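PDB 5D8N: leucine aminopeptidase 1, chloroplastic from Solanum lycopersicum, which catalyses the removal of N-terminal amino acids from peptides as a magnesium-dependent homohexamer and takes part in wound signalling and insect defence. Local coordinates for residues Thr293-Val298 against Ser345-His350; Ser424-Phe429 against Leu500-Pro505; Ser446-Trp451 against Gly518-Val523. The protein carries 1 engineered substitution. All coordinates share one frame; numbering follows the deposited sequence. Where two conformers were deposited one is given.

Interaction 1: residues Thr293-Val298 against Ser345-His350; sequences TKLALV and SRVEVH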
loop_
_atom_site.group_PDB
_atom_site.type_symbol
_atom_site.label_atom_id
_atom_site.label_comp_id
_atom_site.label_asym_id
_atom_site.label_seq_id
_atom_site.Cartn_x
_atom_site.Cartn_y
_atom_site.Cartn_z
ATOM N N THR A 293 16.634 18.618 46.958
ATOM C CA THR A 293 15.477 18.130 46.216
ATOM C C THR A 293 15.912 16.962 45.333
ATOM O O THR A 293 16.913 17.066 44.637
ATOM C CB THR A 293 14.921 19.255 45.319
ATOM O OG1 THR A 293 14.493 20.330 46.155
ATOM C CG2 THR A 293 13.700 18.796 44.528
ATOM N N LYS A 294 15.186 15.847 45.380
ATOM C CA LYS A 294 15.554 14.626 44.661
ATOM C C LYS A 294 14.802 14.517 43.345
ATOM O O LYS A 294 13.561 14.466 43.304
ATOM C CB LYS A 294 15.292 13.392 45.519
ATOM C CG LYS A 294 16.192 13.334 46.746
ATOM C CD LYS A 294 15.907 12.152 47.659
ATOM C CE LYS A 294 16.337 10.848 46.984
ATOM N NZ LYS A 294 16.056 9.627 47.795
ATOM N N LEU A 295 15.559 14.529 42.254
ATOM C CA LEU A 295 14.998 14.527 40.896
ATOM C C LEU A 295 15.546 13.330 40.130
ATOM O O LEU A 295 16.695 12.924 40.337
ATOM C CB LEU A 295 15.376 15.821 40.184
ATOM C CG LEU A 295 15.142 17.125 40.953
ATOM C CD1 LEU A 295 15.778 18.284 40.196
ATOM C CD2 LEU A 295 13.658 17.389 41.150
ATOM N N ALA A 296 14.774 12.843 39.161
ATOM C CA ALA A 296 15.284 11.916 38.168
ATOM C C ALA A 296 15.052 12.388 36.735
ATOM O O ALA A 296 13.986 12.872 36.367
ATOM C CB ALA A 296 14.678 10.522 38.348
ATOM N N LEU A 297 15.999 12.015 35.890
ATOM C CA LEU A 297 15.911 12.232 34.456
ATOM C C LEU A 297 16.087 10.867 33.812
ATOM O O LEU A 297 17.142 10.248 33.956
ATOM C CB LEU A 297 17.027 13.174 33.997
ATOM C CG LEU A 297 17.004 14.566 34.623
ATOM C CD1 LEU A 297 18.203 15.365 34.169
ATOM C CD2 LEU A 297 15.719 15.266 34.196
ATOM N N VAL A 298 15.042 10.406 33.131
ATOM C CA VAL A 298 15.005 9.099 32.498
ATOM C C VAL A 298 14.994 9.241 30.974
ATOM O O VAL A 298 14.171 9.975 30.418
ATOM C CB VAL A 298 13.741 8.345 32.928
ATOM C CG1 VAL A 298 13.671 7.007 32.205
ATOM C CG2 VAL A 298 13.779 8.135 34.429
ATOM N N SER A 345 24.159 23.013 44.069
ATOM C CA SER A 345 23.829 22.503 45.392
ATOM C C SER A 345 22.312 22.400 45.467
ATOM O O SER A 345 21.595 22.820 44.551
ATOM C CB SER A 345 24.374 23.439 46.483
ATOM O OG SER A 345 23.778 24.724 46.351
ATOM N N ARG A 346 21.823 21.835 46.562
ATOM C CA ARG A 346 20.385 21.777 46.835
ATOM C C ARG A 346 19.628 20.800 45.929
ATOM O O ARG A 346 18.407 20.702 46.038
ATOM C CB ARG A 346 19.737 23.172 46.794
ATOM C CG ARG A 346 20.309 24.170 47.798
ATOM C CD ARG A 346 19.943 25.616 47.448
ATOM N NE ARG A 346 18.584 25.776 46.923
ATOM C CZ ARG A 346 18.277 26.315 45.743
ATOM N NH1 ARG A 346 19.221 26.786 44.936
ATOM N NH2 ARG A 346 17.008 26.373 45.361
ATOM N N VAL A 347 20.329 20.025 45.103
ATOM C CA VAL A 347 19.678 19.009 44.260
ATOM C C VAL A 347 20.462 17.700 44.263
ATOM O O VAL A 347 21.700 17.649 44.269
ATOM C CB VAL A 347 19.466 19.434 42.784
ATOM C CG1 VAL A 347 18.452 20.561 42.653
ATOM C CG2 VAL A 347 20.781 19.858 42.144
ATOM N N GLU A 348 19.699 16.621 44.210
ATOM C CA GLU A 348 20.240 15.304 43.946
ATOM C C GLU A 348 19.554 14.821 42.682
ATOM O O GLU A 348 18.331 14.808 42.633
ATOM C CB GLU A 348 19.972 14.365 45.125
ATOM C CG GLU A 348 20.368 12.914 44.917
ATOM C CD GLU A 348 19.985 12.020 46.095
ATOM O OE1 GLU A 348 20.298 12.358 47.254
ATOM O OE2 GLU A 348 19.428 10.926 45.878
ATOM N N VAL A 349 20.329 14.486 41.656
ATOM C CA VAL A 349 19.750 14.146 40.354
ATOM C C VAL A 349 20.174 12.754 39.933
ATOM O O VAL A 349 21.372 12.456 39.797
ATOM C CB VAL A 349 20.173 15.123 39.242
ATOM C CG1 VAL A 349 19.437 14.816 37.948
ATOM C CG2 VAL A 349 19.851 16.554 39.631
ATOM N N HIS A 350 19.177 11.921 39.671
ATOM C CA HIS A 350 19.425 10.579 39.155
ATOM C C HIS A 350 19.209 10.537 37.648
ATOM O O HIS A 350 18.215 11.074 37.139
ATOM C CB HIS A 350 18.476 9.612 39.844
ATOM C CG HIS A 350 18.693 9.531 41.316
ATOM N ND1 HIS A 350 19.399 8.509 41.902
ATOM C CD2 HIS A 350 18.288 10.334 42.324
ATOM C CE1 HIS A 350 19.496 8.730 43.200
ATOM N NE2 HIS A 350 18.768 9.793 43.487
#
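Thr293, Leu295 and Leu297 are tied to Arg346, Glu348 and His350 by five backbone hydrogen bonds between neighbouring parallel strands. Thr293 and Leu295 each use both N-H and C=O, and the series closes with Leu297 N on His350 O at 2.7 Å. On the face carrying Lys294, Glu348 and His350, the lysine and glutamate lie side by side and point the same way. A bend in the lysine chain (chi3 70°) places CE 3.3 Å from Glu348 OE2, whereas NZ stays 4.1 Å from that oxygen and bonds instead to Gln402 O. Glu348 OE2 accepts from His350 NE2 at 2.7 Å through its anti lone pair, the oxygen lying 19° out of the imidazole plane. Leu295 O meets the edge of the same ring, 3.6 Å from His350 CD2, and ND1 bonds to His281. Beyond Thr293, the other face is apolar: Leu297 CD1 packs on Val349 CG1 at 4.0 Å, and helix 519-527 covers it through Leu522, Trp525 and Val526. Gripped at both nitrogens, the His350 ring is held against rotation; the carboxylate fixes a proton on NE2, the ND1 bond leaves the overall charge open, and the lysine contributes mainly its aliphatic chain.

Interaction 2: residues Ser424-Phe429 against Leu500-Pro505; sequences SVAGAF and LDVAGP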
loop_
_atom_site.group_PDB
_atom_site.type_symbol
_atom_site.label_atom_id
_atom_site.label_comp_id
_atom_site.label_asym_id
_atom_site.label_seq_id
_atom_site.Cartn_x
_atom_site.Cartn_y
_atom_site.Cartn_z
ATOM N N SER A 424 9.747 20.174 14.933
ATOM C CA SER A 424 10.540 21.087 15.722
ATOM C C SER A 424 10.079 21.272 17.169
ATOM O O SER A 424 10.779 21.918 17.951
ATOM C CB SER A 424 10.582 22.461 15.064
ATOM O OG SER A 424 11.022 22.399 13.730
ATOM N N VAL A 425 8.915 20.734 17.517
ATOM C CA VAL A 425 8.272 21.018 18.799
ATOM C C VAL A 425 7.944 19.707 19.518
ATOM O O VAL A 425 7.201 18.875 19.006
ATOM C CB VAL A 425 6.950 21.810 18.613
ATOM C CG1 VAL A 425 6.342 22.120 19.984
ATOM C CG2 VAL A 425 7.188 23.135 17.877
ATOM N N ALA A 426 8.519 19.513 20.694
ATOM C CA ALA A 426 8.297 18.291 21.446
ATOM C C ALA A 426 6.984 18.378 22.205
ATOM O O ALA A 426 6.527 19.464 22.564
ATOM C CB ALA A 426 9.455 18.042 22.404
ATOM N N GLY A 427 6.377 17.226 22.454
ATOM C CA GLY A 427 5.155 17.161 23.230
ATOM C C GLY A 427 5.447 16.787 24.674
ATOM O O GLY A 427 6.131 15.808 24.939
ATOM N N ALA A 428 4.815 17.508 25.593
ATOM C CA ALA A 428 4.984 17.311 27.021
ATOM C C ALA A 428 3.661 16.812 27.589
ATOM O O ALA A 428 2.601 17.421 27.387
ATOM C CB ALA A 428 5.375 18.633 27.690
ATOM N N PHE A 429 3.747 15.734 28.361
ATOM C CA PHE A 429 2.580 15.111 28.954
ATOM C C PHE A 429 2.799 14.924 30.445
ATOM O O PHE A 429 3.801 14.336 30.837
ATOM C CB PHE A 429 2.335 13.729 28.349
ATOM C CG PHE A 429 2.088 13.750 26.869
ATOM C CD1 PHE A 429 3.139 13.736 25.988
ATOM C CD2 PHE A 429 0.811 13.602 26.381
ATOM C CE1 PHE A 429 2.923 13.728 24.629
ATOM C CE2 PHE A 429 0.584 13.603 25.019
ATOM C CZ PHE A 429 1.643 13.693 24.141
ATOM N N LEU A 500 8.281 13.655 27.962
ATOM C CA LEU A 500 8.556 14.505 26.820
ATOM C C LEU A 500 8.843 13.657 25.584
ATOM O O LEU A 500 9.835 12.914 25.533
ATOM C CB LEU A 500 9.718 15.428 27.162
ATOM C CG LEU A 500 9.838 16.709 26.336
ATOM C CD1 LEU A 500 8.646 17.632 26.535
ATOM C CD2 LEU A 500 11.136 17.446 26.652
ATOM N N ASP A 501 7.908 13.696 24.634
ATOM C CA ASP A 501 8.022 12.953 23.371
ATOM C C ASP A 501 8.788 13.832 22.378
ATOM O O ASP A 501 8.246 14.774 21.771
ATOM C CB ASP A 501 6.628 12.574 22.847
ATOM C CG ASP A 501 6.649 11.472 21.771
ATOM O OD1 ASP A 501 7.726 11.181 21.212
ATOM O OD2 ASP A 501 5.570 10.872 21.492
ATOM N N VAL A 502 10.047 13.475 22.173
ATOM C CA VAL A 502 11.014 14.288 21.434
ATOM C C VAL A 502 11.388 13.664 20.081
ATOM O O VAL A 502 12.422 13.979 19.513
ATOM C CB VAL A 502 12.318 14.475 22.240
ATOM C CG1 VAL A 502 12.043 15.212 23.543
ATOM C CG2 VAL A 502 13.004 13.159 22.560
ATOM N N ALA A 503 10.525 12.817 19.543
ATOM C CA ALA A 503 10.751 12.223 18.237
ATOM C C ALA A 503 11.191 13.209 17.168
ATOM O O ALA A 503 12.035 12.864 16.341
ATOM C CB ALA A 503 9.521 11.465 17.762
ATOM N N GLY A 504 10.596 14.398 17.133
ATOM C CA GLY A 504 10.966 15.376 16.105
ATOM C C GLY A 504 12.287 16.050 16.394
ATOM O O GLY A 504 13.198 15.992 15.575
ATOM N N PRO A 505 12.352 16.857 17.466
ATOM C CA PRO A 505 13.447 17.834 17.450
ATOM C C PRO A 505 14.851 17.318 17.766
ATOM O O PRO A 505 15.812 18.093 17.640
ATOM C CB PRO A 505 13.015 18.887 18.470
ATOM C CG PRO A 505 11.932 18.269 19.276
ATOM C CD PRO A 505 11.301 17.204 18.437
#
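Ala426 presses its methyl group into a hollow lined by Leu500, Asp501, Val502 and Pro505, where an antiparallel pairing in the mixed sheet of the M17 catalytic domain gives way to a loop. The floor of the hollow is Asp501 O, 3.5 Å from Ala426 CB. Val502 CG1 and Pro505 CG each approach that methyl to 4.0 Å, and the branch point of Leu500, its CG anti to the backbone N (chi1 -158°), comes beside it slightly farther off. Tyr517 adds to the same packing, touching Ala426, Val502 and Pro505. The proline is presented by the chain curling back after Val502, so that its ring lies against the backbone of Ser424 and Val425 as well as the alanine methyl. Further along, Leu500 fits its CD1 against Ala428 CB at 3.6 Å, and CD1 also reaches the carbonyl oxygen of Gly427.

The opposite face, that of Gly427 and Asp501, is shaped by an absence. A side chain at Gly427 would be crowded by CE1 of Phe429, whose ring swings back along the strand and sets its edge 4.3 Å from Asp501 CB, measured from CE1. Helices 416-421 and 479-488 pack on this phenylalanine. The Asp501 carboxylate turns to Leu413 N and the Thr414 hydroxyl, and its side chain lies about 7 Å from that of Arg389, a predicted active-site residue. At the far end, Ser424 N bonds to Tyr459 of a second subunit. Gly427 and Asp501 form the hydrogen-bonded pair, an uneven one: Asp501 N reaches Gly427 O at 2.8 Å, while the return bond from Gly427 N to Asp501 O is 3.2 Å long.

Interaction 3: residues Ser446-Trp451 against Gly518-Val523; sequences SGEKLW and GVSTLV
Glu448 drives its carboxylate into the start of helix 519-527, its side chain slanting across that of Thr521. The chain runs extended beyond CG, and the two oxygens divide the work. OE2 takes the N-H of Gly518 at 2.9 Å on its syn side, by a nearly straight bond (174° at the hydrogen). OE1 accepts twice from Thr521: the hydroxyl OG1 meets its anti lone pair at 2.6 Å, and the backbone N comes from above the carboxylate plane at 3.2 Å. Thr521 OG1 is placed for this by lying beside its own backbone N (chi1 -61°), and it is hydrogen-bonded to Ser446 OG at 2.7 Å. The serine hydroxyl is also bonded to Ala443 O in the preceding helix turn, so its one proton is shared between the two. An alanine in place of Glu448 removes the carboxylate and would probably leave Gly518 N, Thr521 N and the Thr521 hydroxyl without their acceptor.

Ser520 OG comes within 3.2 Å of Glu448 CD but is badly angled for a hydrogen bond to either carboxylate oxygen. Water forms further links: one molecule joins Ser446 O to Ser520 OG, another joins Glu448 OE2 to Ser520 N. The dipole of the helix would probably favour the negative charge at this end. Gly518 is the N-cap residue, with positive phi. Ser446 OG accepts from Glu448 N at 3.2 Å: an ST turn at the end of helix 433-446, from which an acidic side chain takes N-H groups at the N-terminus of helix 519-527, as is common at helix starts.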
loop_
_atom_site.group_PDB
_atom_site.type_symbol
_atom_site.label_atom_id
_atom_site.label_comp_id
_atom_site.label_asym_id
_atom_site.label_seq_id
_atom_site.Cartn_x
_atom_site.Cartn_y
_atom_site.Cartn_z
ATOM N N SER A 446 15.729 28.230 28.198
ATOM C CA SER A 446 16.695 27.590 27.309
ATOM C C SER A 446 16.506 27.961 25.840
ATOM O O SER A 446 17.421 27.849 25.029
ATOM C CB SER A 446 16.552 26.081 27.441
ATOM O OG SER A 446 15.346 25.595 26.868
ATOM N N GLY A 447 15.302 28.361 25.462
ATOM C CA GLY A 447 15.015 28.619 24.073
ATOM C C GLY A 447 14.499 27.427 23.294
ATOM O O GLY A 447 14.167 27.567 22.121
ATOM N N GLU A 448 14.349 26.276 23.950
ATOM C CA GLU A 448 13.885 25.070 23.269
ATOM C C GLU A 448 12.358 25.080 23.133
ATOM O O GLU A 448 11.640 25.635 23.964
ATOM C CB GLU A 448 14.381 23.832 24.009
ATOM C CG GLU A 448 15.892 23.682 23.945
ATOM C CD GLU A 448 16.395 22.267 24.258
ATOM O OE1 GLU A 448 16.109 21.750 25.360
ATOM O OE2 GLU A 448 17.245 21.758 23.491
ATOM N N LYS A 449 11.854 24.419 22.098
ATOM C CA LYS A 449 10.419 24.423 21.780
ATOM C C LYS A 449 9.739 23.149 22.236
ATOM O O LYS A 449 10.127 22.049 21.833
ATOM C CB LYS A 449 10.172 24.557 20.279
ATOM C CG LYS A 449 10.693 25.845 19.666
ATOM C CD LYS A 449 10.501 25.834 18.153
ATOM C CE LYS A 449 11.221 27.056 17.593
ATOM N NZ LYS A 449 10.778 27.475 16.245
ATOM N N LEU A 450 8.680 23.337 23.027
ATOM C CA LEU A 450 7.827 22.246 23.471
ATOM C C LEU A 450 6.420 22.750 23.739
ATOM O O LEU A 450 6.182 23.952 23.840
ATOM C CB LEU A 450 8.439 21.523 24.689
ATOM C CG LEU A 450 8.792 22.298 25.955
ATOM C CD1 LEU A 450 7.556 22.631 26.775
ATOM C CD2 LEU A 450 9.752 21.509 26.817
ATOM N N TRP A 451 5.479 21.820 23.861
ATOM C CA TRP A 451 4.076 22.174 24.021
ATOM C C TRP A 451 3.396 21.065 24.809
ATOM O O TRP A 451 3.501 19.884 24.467
ATOM C CB TRP A 451 3.418 22.320 22.652
ATOM C CG TRP A 451 2.031 22.917 22.657
ATOM C CD1 TRP A 451 0.845 22.246 22.658
ATOM C CD2 TRP A 451 1.700 24.310 22.707
ATOM N NE1 TRP A 451 -0.213 23.135 22.626
ATOM C CE2 TRP A 451 0.293 24.412 22.630
ATOM C CE3 TRP A 451 2.461 25.479 22.857
ATOM C CZ2 TRP A 451 -0.371 25.632 22.736
ATOM C CZ3 TRP A 451 1.804 26.717 22.841
ATOM C CH2 TRP A 451 0.387 26.778 22.787
ATOM N N GLY A 518 17.104 18.984 24.260
ATOM C CA GLY A 518 16.668 18.575 25.581
ATOM C C GLY A 518 17.671 18.987 26.650
ATOM O O GLY A 518 17.278 19.191 27.808
ATOM N N VAL A 519 18.968 18.932 26.331
ATOM C CA VAL A 519 19.999 19.116 27.347
ATOM C C VAL A 519 19.783 20.445 28.027
ATOM O O VAL A 519 19.727 20.522 29.248
ATOM C CB VAL A 519 21.415 19.039 26.755
ATOM C CG1 VAL A 519 22.451 19.415 27.782
ATOM C CG2 VAL A 519 21.706 17.640 26.243
ATOM N N SER A 520 19.691 21.513 27.256
ATOM C CA SER A 520 19.627 22.842 27.863
ATOM C C SER A 520 18.396 23.006 28.730
ATOM O O SER A 520 18.445 23.647 29.781
ATOM C CB SER A 520 19.722 23.954 26.805
ATOM O OG SER A 520 18.669 23.798 25.851
ATOM N N THR A 521 17.261 22.495 28.268
ATOM C CA THR A 521 16.032 22.594 29.042
ATOM C C THR A 521 16.133 21.806 30.363
ATOM O O THR A 521 15.732 22.292 31.437
ATOM C CB THR A 521 14.809 22.143 28.220
ATOM O OG1 THR A 521 14.667 22.983 27.066
ATOM C CG2 THR A 521 13.534 22.202 29.023
ATOM N N LEU A 522 16.675 20.595 30.297
ATOM C CA LEU A 522 16.829 19.811 31.505
ATOM C C LEU A 522 17.742 20.488 32.532
ATOM O O LEU A 522 17.485 20.453 33.740
ATOM C CB LEU A 522 17.346 18.411 31.194
ATOM C CG LEU A 522 16.402 17.524 30.362
ATOM C CD1 LEU A 522 17.049 16.179 30.085
ATOM C CD2 LEU A 522 15.023 17.369 30.965
ATOM N N VAL A 523 18.843 21.044 32.052
ATOM C CA VAL A 523 19.754 21.755 32.929
ATOM C C VAL A 523 19.023 22.918 33.599
ATOM O O VAL A 523 19.158 23.112 34.824
ATOM C CB VAL A 523 21.019 22.241 32.200
ATOM C CG1 VAL A 523 21.809 23.224 33.065
ATOM C CG2 VAL A 523 21.873 21.048 31.812
HETATM O O HOH W 1 18.833 25.645 23.936
HETATM O O HOH W 2 19.849 21.259 24.142
#

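Overall arrangement
All three contacts belong to the catalytic domain and reach its mixed sheet. Interaction 1 closes along the chain before the other two open, whereas the segments of interactions 2 and 3 alternate. Interactions 2 and 3 lie about 10 Å apart between centres and touch directly, because strands 426-429 and 450-452 are neighbours at one end of the sheet; both also reach a second subunit. Interaction 1 lies farther along the sheet, about 22 Å from interaction 2 and 17 Å from interaction 3, centre to centre. Helix 519-527 bridges this span: Leu522 from interaction 3 packs on Leu297 of interaction 1. The C-terminal helix thereby connects the sheet interior with its subunit-facing edge.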